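Local coordinates for malate oxidoreductase (Thermotoga maritima, PDB 1VL6), which probably catalyses the NAD-dependent oxidative decarboxylation of malate to pyruvate, at residues V128-D142 and L155-D167. Numbering follows the deposited sequence.
Sequences VKSLEPSFGGINLED and LSEEMNIPVFHDD
Ile138 CG1 lies 3.5 Å from Ile161 CD1, and Leu140 CD1 is 3.7 Å from Val163 CG1, on the buried, apolar face of the sheet. The selenomethionine Met159, bent at chi3 (72°), brings its CE methyl between Ile138 and Glu132, while Leu155 CD1 fills in between Val128 and Leu140. On the opposite face, Asn139 sends its amide across the strands. ND2 donates to Phe164 O from above the carbonyl plane and, at 3.0 Å, to Asp166 OD1, both acceptors lying near the amide plane. Parallel pairing is shown by the ladder Ile138 N to Pro162 O, Phe164 N to Ile138 O and Leu140 N to Phe164 O, with strand axes 4.6 Å apart and 18° from parallel; helix 147-158, connecting strands 137-140 and 163-165, makes the unit a beta-alpha-beta crossover. Lys99 of helix 89-107 forms salt bridges to Asp166 OD1 and Glu141 OE1; Glu141, Asp142 and Asp167 probably sit where malic enzymes hold their metal. The solvent side is the rim of partly exposed Lys129, Glu132 and Glu158. Lys129 NZ meets Glu158 OE1 at 2.7 Å on the anti side of the carboxylate. Glu132, with CG anti to its N (chi1 -171°), extends past Met159, and its OE2 accepts, from above the carboxylate plane, the backbone N of Asn160, an exposed residue (3.1 Å). With an alanine here instead of Glu132 the carboxylate is gone, and Asn160 N is likely to lose its acceptor, leaving the turn before Ile161 less firmly held.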
loop_
_atom_site.group_PDB
_atom_site.type_symbol
_atom_site.label_atom_id
_atom_site.label_comp_id
_atom_site.label_asym_id
_atom_site.label_seq_id
_atom_site.Cartn_x
_atom_site.Cartn_y
_atom_site.Cartn_z
ATOM N N VAL A 128 19.727 -19.826 10.331
ATOM C CA VAL A 128 19.653 -18.945 9.202
ATOM C C VAL A 128 19.811 -19.720 7.889
ATOM O O VAL A 128 19.135 -19.404 6.903
ATOM C CB VAL A 128 20.664 -17.873 9.365
ATOM C CG1 VAL A 128 20.675 -16.954 8.154
ATOM C CG2 VAL A 128 20.388 -17.136 10.671
ATOM N N LYS A 129 20.688 -20.723 7.864
ATOM C CA LYS A 129 20.816 -21.570 6.670
ATOM C C LYS A 129 19.494 -22.171 6.264
ATOM O O LYS A 129 19.201 -22.272 5.084
ATOM C CB LYS A 129 21.788 -22.706 6.894
ATOM C CG LYS A 129 23.251 -22.330 6.672
ATOM C CD LYS A 129 24.183 -23.255 7.449
ATOM C CE LYS A 129 24.134 -24.714 6.985
ATOM N NZ LYS A 129 25.268 -24.979 6.035
ATOM N N SER A 130 18.694 -22.541 7.257
ATOM C CA SER A 130 17.434 -23.205 7.025
ATOM C C SER A 130 16.425 -22.285 6.370
ATOM O O SER A 130 15.456 -22.768 5.794
ATOM C CB SER A 130 16.853 -23.736 8.333
ATOM O OG SER A 130 16.298 -22.717 9.155
ATOM N N LEU A 131 16.659 -20.973 6.452
ATOM C CA LEU A 131 15.757 -19.984 5.909
ATOM C C LEU A 131 16.046 -19.659 4.479
ATOM O O LEU A 131 15.287 -18.919 3.879
ATOM C CB LEU A 131 15.839 -18.678 6.713
ATOM C CG LEU A 131 15.554 -18.749 8.220
ATOM C CD1 LEU A 131 15.755 -17.402 8.825
ATOM C CD2 LEU A 131 14.147 -19.293 8.552
ATOM N N GLU A 132 17.097 -20.234 3.901
ATOM C CA GLU A 132 17.489 -19.841 2.557
ATOM C C GLU A 132 16.375 -19.859 1.506
ATOM O O GLU A 132 16.335 -18.956 0.676
ATOM C CB GLU A 132 18.651 -20.676 2.047
ATOM C CG GLU A 132 19.203 -20.121 0.734
ATOM C CD GLU A 132 20.545 -20.651 0.350
ATOM O OE1 GLU A 132 21.288 -21.109 1.237
ATOM O OE2 GLU A 132 20.846 -20.578 -0.850
ATOM N N PRO A 133 15.494 -20.865 1.503
ATOM C CA PRO A 133 14.435 -20.918 0.504
ATOM C C PRO A 133 13.450 -19.783 0.579
ATOM O O PRO A 133 12.742 -19.525 -0.391
ATOM C CB PRO A 133 13.714 -22.261 0.805
ATOM C CG PRO A 133 14.687 -23.046 1.544
ATOM C CD PRO A 133 15.422 -22.042 2.391
ATOM N N SER A 134 13.393 -19.108 1.720
ATOM C CA SER A 134 12.370 -18.080 1.942
ATOM C C SER A 134 12.806 -16.650 1.618
ATOM O O SER A 134 11.965 -15.726 1.627
ATOM C CB SER A 134 11.875 -18.185 3.396
ATOM O OG SER A 134 11.386 -19.510 3.641
ATOM N N PHE A 135 14.094 -16.464 1.306
ATOM C CA PHE A 135 14.640 -15.118 1.082
ATOM C C PHE A 135 15.587 -15.028 -0.073
ATOM O O PHE A 135 16.226 -15.993 -0.444
ATOM C CB PHE A 135 15.351 -14.633 2.327
ATOM C CG PHE A 135 14.457 -14.562 3.515
ATOM C CD1 PHE A 135 13.577 -13.534 3.653
ATOM C CD2 PHE A 135 14.470 -15.569 4.473
ATOM C CE1 PHE A 135 12.741 -13.496 4.747
ATOM C CE2 PHE A 135 13.643 -15.532 5.549
ATOM C CZ PHE A 135 12.760 -14.506 5.675
ATOM N N GLY A 136 15.683 -13.829 -0.629
ATOM C CA GLY A 136 16.696 -13.517 -1.656
ATOM C C GLY A 136 18.011 -13.049 -1.098
ATOM O O GLY A 136 18.995 -12.984 -1.829
ATOM N N GLY A 137 18.008 -12.711 0.198
ATOM C CA GLY A 137 19.176 -12.115 0.886
ATOM C C GLY A 137 19.036 -12.143 2.392
ATOM O O GLY A 137 17.933 -12.217 2.909
ATOM N N ILE A 138 20.158 -12.128 3.100
ATOM C CA ILE A 138 20.172 -12.081 4.548
ATOM C C ILE A 138 20.930 -10.855 5.029
ATOM O O ILE A 138 22.092 -10.658 4.668
ATOM C CB ILE A 138 20.888 -13.297 5.089
ATOM C CG1 ILE A 138 20.281 -14.592 4.531
ATOM C CG2 ILE A 138 20.874 -13.273 6.593
ATOM C CD1 ILE A 138 18.994 -15.056 5.222
ATOM N N ASN A 139 20.297 -10.056 5.881
ATOM C CA ASN A 139 20.962 -8.959 6.530
ATOM C C ASN A 139 21.123 -9.266 8.002
ATOM O O ASN A 139 20.166 -9.193 8.771
ATOM C CB ASN A 139 20.169 -7.673 6.351
ATOM C CG ASN A 139 20.798 -6.481 7.084
ATOM O OD1 ASN A 139 20.070 -5.631 7.566
ATOM N ND2 ASN A 139 22.132 -6.432 7.180
ATOM N N LEU A 140 22.327 -9.632 8.393
ATOM C CA LEU A 140 22.652 -9.845 9.809
ATOM C C LEU A 140 22.781 -8.474 10.427
ATOM O O LEU A 140 23.385 -7.579 9.814
ATOM C CB LEU A 140 23.987 -10.626 9.974
ATOM C CG LEU A 140 23.982 -12.054 9.443
ATOM C CD1 LEU A 140 25.350 -12.579 9.350
ATOM C CD2 LEU A 140 23.151 -12.944 10.341
ATOM N N GLU A 141 22.207 -8.305 11.614
ATOM C CA GLU A 141 22.181 -7.012 12.250
ATOM C C GLU A 141 22.241 -7.159 13.765
ATOM O O GLU A 141 21.537 -8.005 14.339
ATOM C CB GLU A 141 20.921 -6.284 11.810
ATOM C CG GLU A 141 20.808 -4.867 12.345
ATOM C CD GLU A 141 21.617 -3.828 11.592
ATOM O OE1 GLU A 141 21.675 -3.895 10.365
ATOM O OE2 GLU A 141 22.176 -2.936 12.254
ATOM N N ASP A 142 23.103 -6.366 14.408
ATOM C CA ASP A 142 23.124 -6.224 15.887
ATOM C C ASP A 142 23.356 -7.552 16.573
ATOM O O ASP A 142 22.631 -7.941 17.531
ATOM C CB ASP A 142 21.833 -5.520 16.395
ATOM C CG ASP A 142 21.789 -4.026 16.024
ATOM O OD1 ASP A 142 22.726 -3.536 15.348
ATOM O OD2 ASP A 142 20.871 -3.259 16.378
ATOM N N LEU A 155 28.093 -18.212 6.993
ATOM C CA LEU A 155 26.862 -18.092 6.247
ATOM C C LEU A 155 27.163 -17.636 4.835
ATOM O O LEU A 155 26.572 -18.145 3.862
ATOM C CB LEU A 155 25.886 -17.133 6.943
ATOM C CG LEU A 155 25.381 -17.642 8.303
ATOM C CD1 LEU A 155 24.571 -16.581 9.031
ATOM C CD2 LEU A 155 24.562 -18.899 8.178
ATOM N N SER A 156 28.067 -16.676 4.687
ATOM C CA SER A 156 28.360 -16.207 3.329
ATOM C C SER A 156 29.051 -17.306 2.548
ATOM O O SER A 156 28.792 -17.445 1.351
ATOM C CB SER A 156 29.129 -14.895 3.286
ATOM O OG SER A 156 29.960 -14.768 4.415
ATOM N N GLU A 157 29.873 -18.126 3.212
ATOM C CA GLU A 157 30.532 -19.255 2.541
ATOM C C GLU A 157 29.535 -20.345 2.149
ATOM O O GLU A 157 29.645 -20.934 1.067
ATOM C CB GLU A 157 31.552 -19.910 3.447
ATOM C CG GLU A 157 33.012 -19.501 3.262
ATOM C CD GLU A 157 33.941 -19.875 4.469
ATOM O OE1 GLU A 157 33.587 -20.788 5.325
ATOM O OE2 GLU A 157 35.037 -19.215 4.571
ATOM N N GLU A 158 28.574 -20.623 3.034
ATOM C CA GLU A 158 27.713 -21.788 2.897
ATOM C C GLU A 158 26.356 -21.531 2.243
ATOM O O GLU A 158 25.678 -22.469 1.830
ATOM C CB GLU A 158 27.523 -22.443 4.256
ATOM C CG GLU A 158 28.811 -23.008 4.823
ATOM C CD GLU A 158 28.697 -23.495 6.252
ATOM O OE1 GLU A 158 27.575 -23.790 6.706
ATOM O OE2 GLU A 158 29.759 -23.584 6.916
HETATM N N MSE A 159 25.923 -20.282 2.173
HETATM C CA MSE A 159 24.629 -19.991 1.567
HETATM C C MSE A 159 24.809 -19.497 0.151
HETATM O O MSE A 159 25.875 -19.101 -0.250
HETATM C CB MSE A 159 23.849 -18.969 2.395
HETATM C CG MSE A 159 23.511 -19.457 3.832
HETATM SE SE MSE A 159 22.429 -18.165 4.853
HETATM C CE MSE A 159 20.822 -18.467 3.854
ATOM N N ASN A 160 23.743 -19.577 -0.616
ATOM C CA ASN A 160 23.766 -19.166 -2.009
ATOM C C ASN A 160 22.880 -17.998 -2.259
ATOM O O ASN A 160 22.367 -17.857 -3.332
ATOM C CB ASN A 160 23.291 -20.309 -2.881
ATOM C CG ASN A 160 24.350 -21.335 -3.079
ATOM O OD1 ASN A 160 24.232 -22.457 -2.597
ATOM N ND2 ASN A 160 25.423 -20.949 -3.740
ATOM N N ILE A 161 22.629 -17.237 -1.216
ATOM C CA ILE A 161 22.072 -15.937 -1.337
ATOM C C ILE A 161 23.045 -15.055 -0.586
ATOM O O ILE A 161 23.760 -15.560 0.257
ATOM C CB ILE A 161 20.679 -15.846 -0.715
ATOM C CG1 ILE A 161 20.651 -16.331 0.758
ATOM C CG2 ILE A 161 19.746 -16.594 -1.510
ATOM C CD1 ILE A 161 19.288 -16.090 1.487
ATOM N N PRO A 162 23.129 -13.777 -0.918
ATOM C CA PRO A 162 24.097 -12.916 -0.283
ATOM C C PRO A 162 23.769 -12.761 1.197
ATOM O O PRO A 162 22.586 -12.826 1.587
ATOM C CB PRO A 162 23.937 -11.566 -1.040
ATOM C CG PRO A 162 22.547 -11.589 -1.582
ATOM C CD PRO A 162 22.356 -13.063 -1.946
ATOM N N VAL A 163 24.819 -12.609 2.001
ATOM C CA VAL A 163 24.687 -12.348 3.405
ATOM C C VAL A 163 25.575 -11.174 3.711
ATOM O O VAL A 163 26.739 -11.178 3.361
ATOM C CB VAL A 163 25.204 -13.511 4.207
ATOM C CG1 VAL A 163 24.985 -13.280 5.698
ATOM C CG2 VAL A 163 24.579 -14.839 3.734
ATOM N N PHE A 164 24.997 -10.186 4.387
ATOM C CA PHE A 164 25.621 -8.913 4.662
ATOM C C PHE A 164 25.376 -8.624 6.133
ATOM O O PHE A 164 24.250 -8.819 6.593
ATOM C CB PHE A 164 24.904 -7.866 3.825
ATOM C CG PHE A 164 25.429 -6.457 3.974
ATOM C CD1 PHE A 164 26.672 -6.096 3.458
ATOM C CD2 PHE A 164 24.658 -5.479 4.564
ATOM C CE1 PHE A 164 27.137 -4.794 3.571
ATOM C CE2 PHE A 164 25.115 -4.156 4.677
ATOM C CZ PHE A 164 26.359 -3.818 4.179
ATOM N N HIS A 165 26.402 -8.179 6.862
ATOM C CA HIS A 165 26.234 -7.653 8.245
ATOM C C HIS A 165 26.649 -6.183 8.322
ATOM O O HIS A 165 27.839 -5.864 8.199
ATOM C CB HIS A 165 27.055 -8.479 9.228
ATOM C CG HIS A 165 26.900 -8.071 10.655
ATOM N ND1 HIS A 165 27.814 -8.426 11.618
ATOM C CD2 HIS A 165 25.950 -7.348 11.288
ATOM C CE1 HIS A 165 27.429 -7.945 12.788
ATOM N NE2 HIS A 165 26.306 -7.273 12.614
ATOM N N ASP A 166 25.672 -5.298 8.477
ATOM C CA ASP A 166 25.939 -3.863 8.523
ATOM C C ASP A 166 27.128 -3.418 9.310
ATOM O O ASP A 166 27.980 -2.710 8.808
ATOM C CB ASP A 166 24.806 -3.115 9.194
ATOM C CG ASP A 166 23.763 -2.785 8.269
ATOM O OD1 ASP A 166 22.892 -3.641 8.006
ATOM O OD2 ASP A 166 23.827 -1.656 7.722
ATOM N N ASP A 167 27.104 -3.749 10.587
ATOM C CA ASP A 167 28.062 -3.205 11.534
ATOM C C ASP A 167 29.473 -3.559 11.169
ATOM O O ASP A 167 30.403 -2.869 11.555
ATOM C CB ASP A 167 27.750 -3.726 12.937
ATOM C CG ASP A 167 26.366 -3.277 13.409
ATOM O OD1 ASP A 167 26.357 -2.046 13.715
ATOM O OD2 ASP A 167 25.288 -4.015 13.401
#